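Local coordinates for putative sugar binding protein (Bacteroides vulgatus ATCC 8482, PDB 3KEZ), which probably binds glycans at the outer membrane, as a calcium-containing member of the SusD family, at residues G135-K140 and H436-P441; A144-P149 and P161-V166. All coordinates share one frame; numbering follows the deposited sequence.

Contact 1: residues G135-K140 and H436-P441; sequences GYPYLK and HKILLP. With EDO (1,2-ethanediol), chain E; PO4 (phosphate ion), chain D.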
# COMPACT_ATOMS: atom_id res chain seq x y z
N GLY A 135 -4.48 3.71 14.16
CA GLY A 135 -5.48 2.95 14.93
C GLY A 135 -5.24 1.45 14.91
O GLY A 135 -4.78 0.89 13.91
N TYR A 136 -5.55 0.79 16.02
CA TYR A 136 -5.45 -0.67 16.10
C TYR A 136 -6.29 -1.35 15.01
O TYR A 136 -7.34 -0.86 14.61
CB TYR A 136 -5.86 -1.17 17.50
CG TYR A 136 -4.84 -0.84 18.52
CD1 TYR A 136 -3.57 -1.34 18.44
CD2 TYR A 136 -5.15 -0.05 19.60
CE1 TYR A 136 -2.60 -1.04 19.40
CE2 TYR A 136 -4.20 0.25 20.56
CZ TYR A 136 -2.93 -0.24 20.45
OH TYR A 136 -1.99 0.06 21.41
N PRO A 137 -5.81 -2.50 14.50
CA PRO A 137 -6.52 -3.24 13.44
C PRO A 137 -7.95 -3.56 13.82
O PRO A 137 -8.23 -3.90 14.98
CB PRO A 137 -5.73 -4.55 13.32
CG PRO A 137 -4.92 -4.62 14.56
CD PRO A 137 -4.66 -3.25 15.01
N TYR A 138 -8.82 -3.47 12.84
CA TYR A 138 -10.25 -3.68 12.99
C TYR A 138 -10.56 -4.93 13.80
O TYR A 138 -11.28 -4.86 14.81
CB TYR A 138 -10.91 -3.76 11.61
CG TYR A 138 -12.40 -3.88 11.73
CD1 TYR A 138 -13.00 -5.12 11.90
CD2 TYR A 138 -13.22 -2.73 11.73
CE1 TYR A 138 -14.36 -5.23 12.04
CE2 TYR A 138 -14.58 -2.85 11.89
CZ TYR A 138 -15.14 -4.11 12.05
OH TYR A 138 -16.47 -4.27 12.22
N LEU A 139 -9.98 -6.07 13.39
CA LEU A 139 -10.32 -7.34 14.01
C LEU A 139 -9.84 -7.54 15.44
O LEU A 139 -10.26 -8.48 16.10
CB LEU A 139 -9.87 -8.50 13.13
CG LEU A 139 -10.61 -8.57 11.84
CD1 LEU A 139 -9.87 -9.56 10.97
CD2 LEU A 139 -12.12 -9.00 12.15
N LYS A 140 -9.00 -6.65 15.95
CA LYS A 140 -8.67 -6.67 17.38
C LYS A 140 -9.92 -6.56 18.27
O LYS A 140 -10.06 -7.28 19.27
CB LYS A 140 -7.69 -5.55 17.74
CG LYS A 140 -7.20 -5.55 19.19
CD LYS A 140 -6.13 -4.50 19.46
CE LYS A 140 -5.59 -4.48 20.89
NZ LYS A 140 -4.81 -3.24 21.18
N HIS A 436 1.97 -1.18 21.65
CA HIS A 436 1.42 0.15 21.45
C HIS A 436 2.13 0.89 20.36
O HIS A 436 1.56 1.82 19.77
CB HIS A 436 1.40 0.95 22.73
CG HIS A 436 2.74 1.50 23.14
ND1 HIS A 436 3.71 0.73 23.74
CD2 HIS A 436 3.24 2.77 23.10
CE1 HIS A 436 4.76 1.49 24.04
NE2 HIS A 436 4.50 2.73 23.66
N LYS A 437 3.33 0.45 20.02
CA LYS A 437 4.13 1.16 19.02
C LYS A 437 3.91 0.65 17.60
O LYS A 437 4.52 1.18 16.70
CB LYS A 437 5.62 1.17 19.37
CG LYS A 437 5.86 1.77 20.73
CD LYS A 437 7.33 2.13 21.04
CE LYS A 437 7.62 3.61 20.71
NZ LYS A 437 9.03 4.03 21.03
N ILE A 438 3.01 -0.31 17.38
CA ILE A 438 2.63 -0.62 16.01
C ILE A 438 1.83 0.54 15.39
O ILE A 438 1.64 0.59 14.17
CB ILE A 438 1.77 -1.92 15.81
CG1 ILE A 438 0.56 -1.89 16.74
CG2 ILE A 438 2.62 -3.17 15.88
CD1 ILE A 438 -0.60 -2.64 16.21
N LEU A 439 1.34 1.44 16.26
CA LEU A 439 0.71 2.71 15.85
C LEU A 439 1.70 3.87 15.99
O LEU A 439 2.36 3.99 17.02
CB LEU A 439 -0.51 3.03 16.74
CG LEU A 439 -1.49 1.88 16.92
CD1 LEU A 439 -2.68 2.30 17.76
CD2 LEU A 439 -1.94 1.29 15.54
N LEU A 440 1.80 4.73 14.97
CA LEU A 440 2.52 5.99 15.17
C LEU A 440 1.76 6.81 16.21
O LEU A 440 0.51 6.73 16.31
CB LEU A 440 2.72 6.81 13.86
CG LEU A 440 3.70 6.31 12.78
CD1 LEU A 440 3.75 7.25 11.57
CD2 LEU A 440 5.11 6.12 13.32
N PRO A 441 2.49 7.57 17.03
CA PRO A 441 1.77 8.47 17.90
C PRO A 441 1.14 9.61 17.10
O PRO A 441 1.59 9.92 15.97
CB PRO A 441 2.86 8.99 18.85
CG PRO A 441 4.15 8.93 18.01
CD PRO A 441 3.96 7.84 17.01
C1 EDO E . -6.29 3.38 20.47
O1 EDO E . -7.70 3.45 20.75
C2 EDO E . -5.95 3.50 18.98
O2 EDO E . -6.67 2.62 18.08
P PO4 D . 2.88 -2.69 25.25
O1 PO4 D . 1.97 -1.94 26.17
O2 PO4 D . 4.21 -3.03 25.89
O3 PO4 D . 2.22 -4.01 24.87
O4 PO4 D . 3.12 -1.80 24.07
O HOH W 1 -0.51 3.10 20.80
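Tyr136 meets Ile438 and Leu439 in an apolar contact, with no direct hydrogen bond between the segments, that joins the turn after helix 109-134 to the loop leading into helix 444-449, far apart in sequence. Its centre is the phenol ring. Leu439 CD1 stands over the ring, 3.5 Å from the Tyr136 centroid and only 4° off the normal, which makes a nearly vertical CH-pi contact. Across the opposite face lies Lys140, whose extended chain brings NZ 3.3 Å above the Tyr136 ring plane; that amine is tied to Trp433 O, and its charge would probably be eased by the ring electrons. Ile438 comes in at the ring edge, CD1 lying 3.9 Å from Tyr136 CD1, and the same methyl brushes Pro137 CD. Tyr136 CG is anti to the carbonyl carbon (chi1 -72°), and from there the ring stretches across to put OH 3.4 Å from His436 CA. Leu439 uses its other branch against the backbone, CD2 approaching Gly135 O to 3.3 Å; Gly135 is the first residue to leave helical geometry after helix 109-134.

Polar groups lie at the margin of the contact. A water donates to His436 O at 2.6 Å and makes a weak bond with Tyr136 OH. One phosphate oxygen, O4, takes both His436 N and ND1, the latter bond 2.6 Å long and at the imidazole edge; the ion probably comes from the crystallisation liquor. Nearby, Tyr459 OH holds Leu439 O and Tyr47 OH holds Ile438 O.

Shape, more than polar bonding, sets this join: the partly exposed tyrosine ring carries the packing on its two faces, between a leucine methyl and a lysine amine, while its hydroxyl reaches the margin, where His436 CA and the weakly bonded water lie.

Contact 2: residues A144-P149 and P161-V166; sequences ASLGVP and PARNTV. With EDO (1,2-ethanediol), chain E.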
# COMPACT_ATOMS: atom_id res chain seq x y z
N ALA A 144 -13.58 -1.05 17.52
CA ALA A 144 -13.96 -0.28 18.70
C ALA A 144 -12.88 0.75 19.11
O ALA A 144 -13.21 1.77 19.68
CB ALA A 144 -14.29 -1.18 19.85
N SER A 145 -11.62 0.49 18.82
CA SER A 145 -10.56 1.45 19.10
C SER A 145 -10.72 2.76 18.32
O SER A 145 -11.51 2.88 17.40
CB SER A 145 -9.21 0.84 18.71
OG SER A 145 -8.85 -0.16 19.66
N LEU A 146 -9.93 3.74 18.69
CA LEU A 146 -9.91 5.02 18.00
C LEU A 146 -9.16 4.89 16.65
O LEU A 146 -8.05 4.36 16.60
CB LEU A 146 -9.21 6.04 18.87
CG LEU A 146 -9.92 6.42 20.17
CD1 LEU A 146 -9.03 7.38 20.94
CD2 LEU A 146 -11.26 7.07 19.90
N GLY A 147 -9.82 5.34 15.58
CA GLY A 147 -9.18 5.58 14.31
C GLY A 147 -8.66 7.01 14.27
O GLY A 147 -7.85 7.41 15.13
N VAL A 148 -9.14 7.78 13.30
CA VAL A 148 -8.78 9.19 13.13
C VAL A 148 -10.06 10.00 12.85
O VAL A 148 -11.12 9.41 12.64
CB VAL A 148 -7.80 9.37 11.98
CG1 VAL A 148 -6.50 8.58 12.25
CG2 VAL A 148 -8.47 8.93 10.65
N PRO A 149 -9.97 11.34 12.83
CA PRO A 149 -11.14 12.09 12.43
C PRO A 149 -11.55 11.89 10.99
O PRO A 149 -10.72 12.00 10.09
CB PRO A 149 -10.71 13.56 12.63
CG PRO A 149 -9.65 13.49 13.69
CD PRO A 149 -8.91 12.22 13.37
N PRO A 161 -11.75 18.55 15.24
CA PRO A 161 -12.46 17.29 15.36
C PRO A 161 -11.76 16.30 16.29
O PRO A 161 -10.53 16.31 16.43
CB PRO A 161 -12.52 16.78 13.91
CG PRO A 161 -11.31 17.31 13.29
CD PRO A 161 -10.95 18.59 14.00
N ALA A 162 -12.57 15.47 16.92
CA ALA A 162 -12.10 14.35 17.72
C ALA A 162 -11.97 13.14 16.78
O ALA A 162 -12.53 13.10 15.66
CB ALA A 162 -13.10 14.03 18.83
N ARG A 163 -11.25 12.13 17.26
CA ARG A 163 -11.02 10.92 16.51
C ARG A 163 -12.32 10.11 16.46
O ARG A 163 -12.99 9.95 17.48
CB ARG A 163 -9.91 10.11 17.19
CG ARG A 163 -8.56 10.77 17.12
CD ARG A 163 -7.53 10.03 17.93
NE ARG A 163 -7.14 8.78 17.30
CZ ARG A 163 -6.25 7.92 17.78
NH1 ARG A 163 -5.63 8.18 18.92
NH2 ARG A 163 -6.00 6.79 17.11
N ASN A 164 -12.71 9.66 15.28
CA ASN A 164 -13.77 8.64 15.17
C ASN A 164 -13.22 7.24 15.49
O ASN A 164 -12.01 7.06 15.65
CB ASN A 164 -14.36 8.69 13.78
CG ASN A 164 -15.13 9.95 13.55
OD1 ASN A 164 -14.60 10.98 13.10
ND2 ASN A 164 -16.38 9.92 13.97
N THR A 165 -14.09 6.24 15.55
CA THR A 165 -13.61 4.91 15.84
C THR A 165 -13.08 4.29 14.55
O THR A 165 -13.39 4.74 13.42
CB THR A 165 -14.69 4.01 16.43
OG1 THR A 165 -15.74 3.88 15.49
CG2 THR A 165 -15.21 4.57 17.79
N VAL A 166 -12.26 3.25 14.73
CA VAL A 166 -11.80 2.47 13.59
C VAL A 166 -13.02 1.95 12.78
O VAL A 166 -13.01 2.03 11.56
CB VAL A 166 -10.84 1.34 14.01
CG1 VAL A 166 -10.67 0.34 12.90
CG2 VAL A 166 -9.48 1.91 14.50
C1 EDO E . -6.29 3.38 20.47
O1 EDO E . -7.70 3.45 20.75
C2 EDO E . -5.95 3.50 18.98
O2 EDO E . -6.67 2.62 18.08
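Arg163 starts with CG anti to the carbonyl carbon (chi1 -67°), and a bend at chi3 (72°) swings its guanidinium back over segment 144-149, where Gly147 O and Leu146 CB await it. NE (2.7 Å) and NH2 (2.8 Å) of Arg163 both donate side-on to Gly147 O, which lies in the guanidinium plane. Leu146 CB packs over the middle of one face, 3.7 Å from Arg163 CZ. Lys454 O and Asn456 OD1 take further guanidinium hydrogens. A leucine in place of Arg163 would probably leave Gly147 O without both of these donors and break the tie to Lys454 and Asn456.

The backbones run roughly antiparallel with a single bridge, Leu146 to Thr165. Val166 N donates to Ser145 O at 2.8 Å and Gly147 N to Asn164 O, also at 2.8 Å, while Asn164 N approaches Val148 O from above its carbonyl plane. Glycine suits position 147: a beta carbon would point toward the partner chain, tight against Val166 CA. Further along, Pro149 CB meets Pro161 CG at 3.9 Å, rigid ring against rigid ring. Thr165 is the N-cap of helix 166-183, its side chain capping a backbone N, and Asn164 ND2 bonds Glu168.

The start of helix 166-183 is thus tied to the preceding loop by main-chain bonds, with one arginine gripping a buried carbonyl.

In the fold
Contacts 1 and 2 have centres about 12 Å apart and lie on the same side of the chain's centre; the chain of contact 2 lies within the long excursion between the two halves of contact 1. They meet directly: Val166 CG2 packs against Tyr136 O at 3.5 Å, and Ser145 OG lies 3.7 Å from Tyr136 CD2. One ethanediol, probably from the crystallisation liquor, also joins them, its O2 accepting from Tyr136 N and donating to Leu146 O. Asn456 makes a further bridge through its amide, ND2 to Leu440 O and OD1 to Arg163 NH2. Both contacts lie away from the calcium site of Asn261, Gln322, Glu325, Asp329 and Asn331.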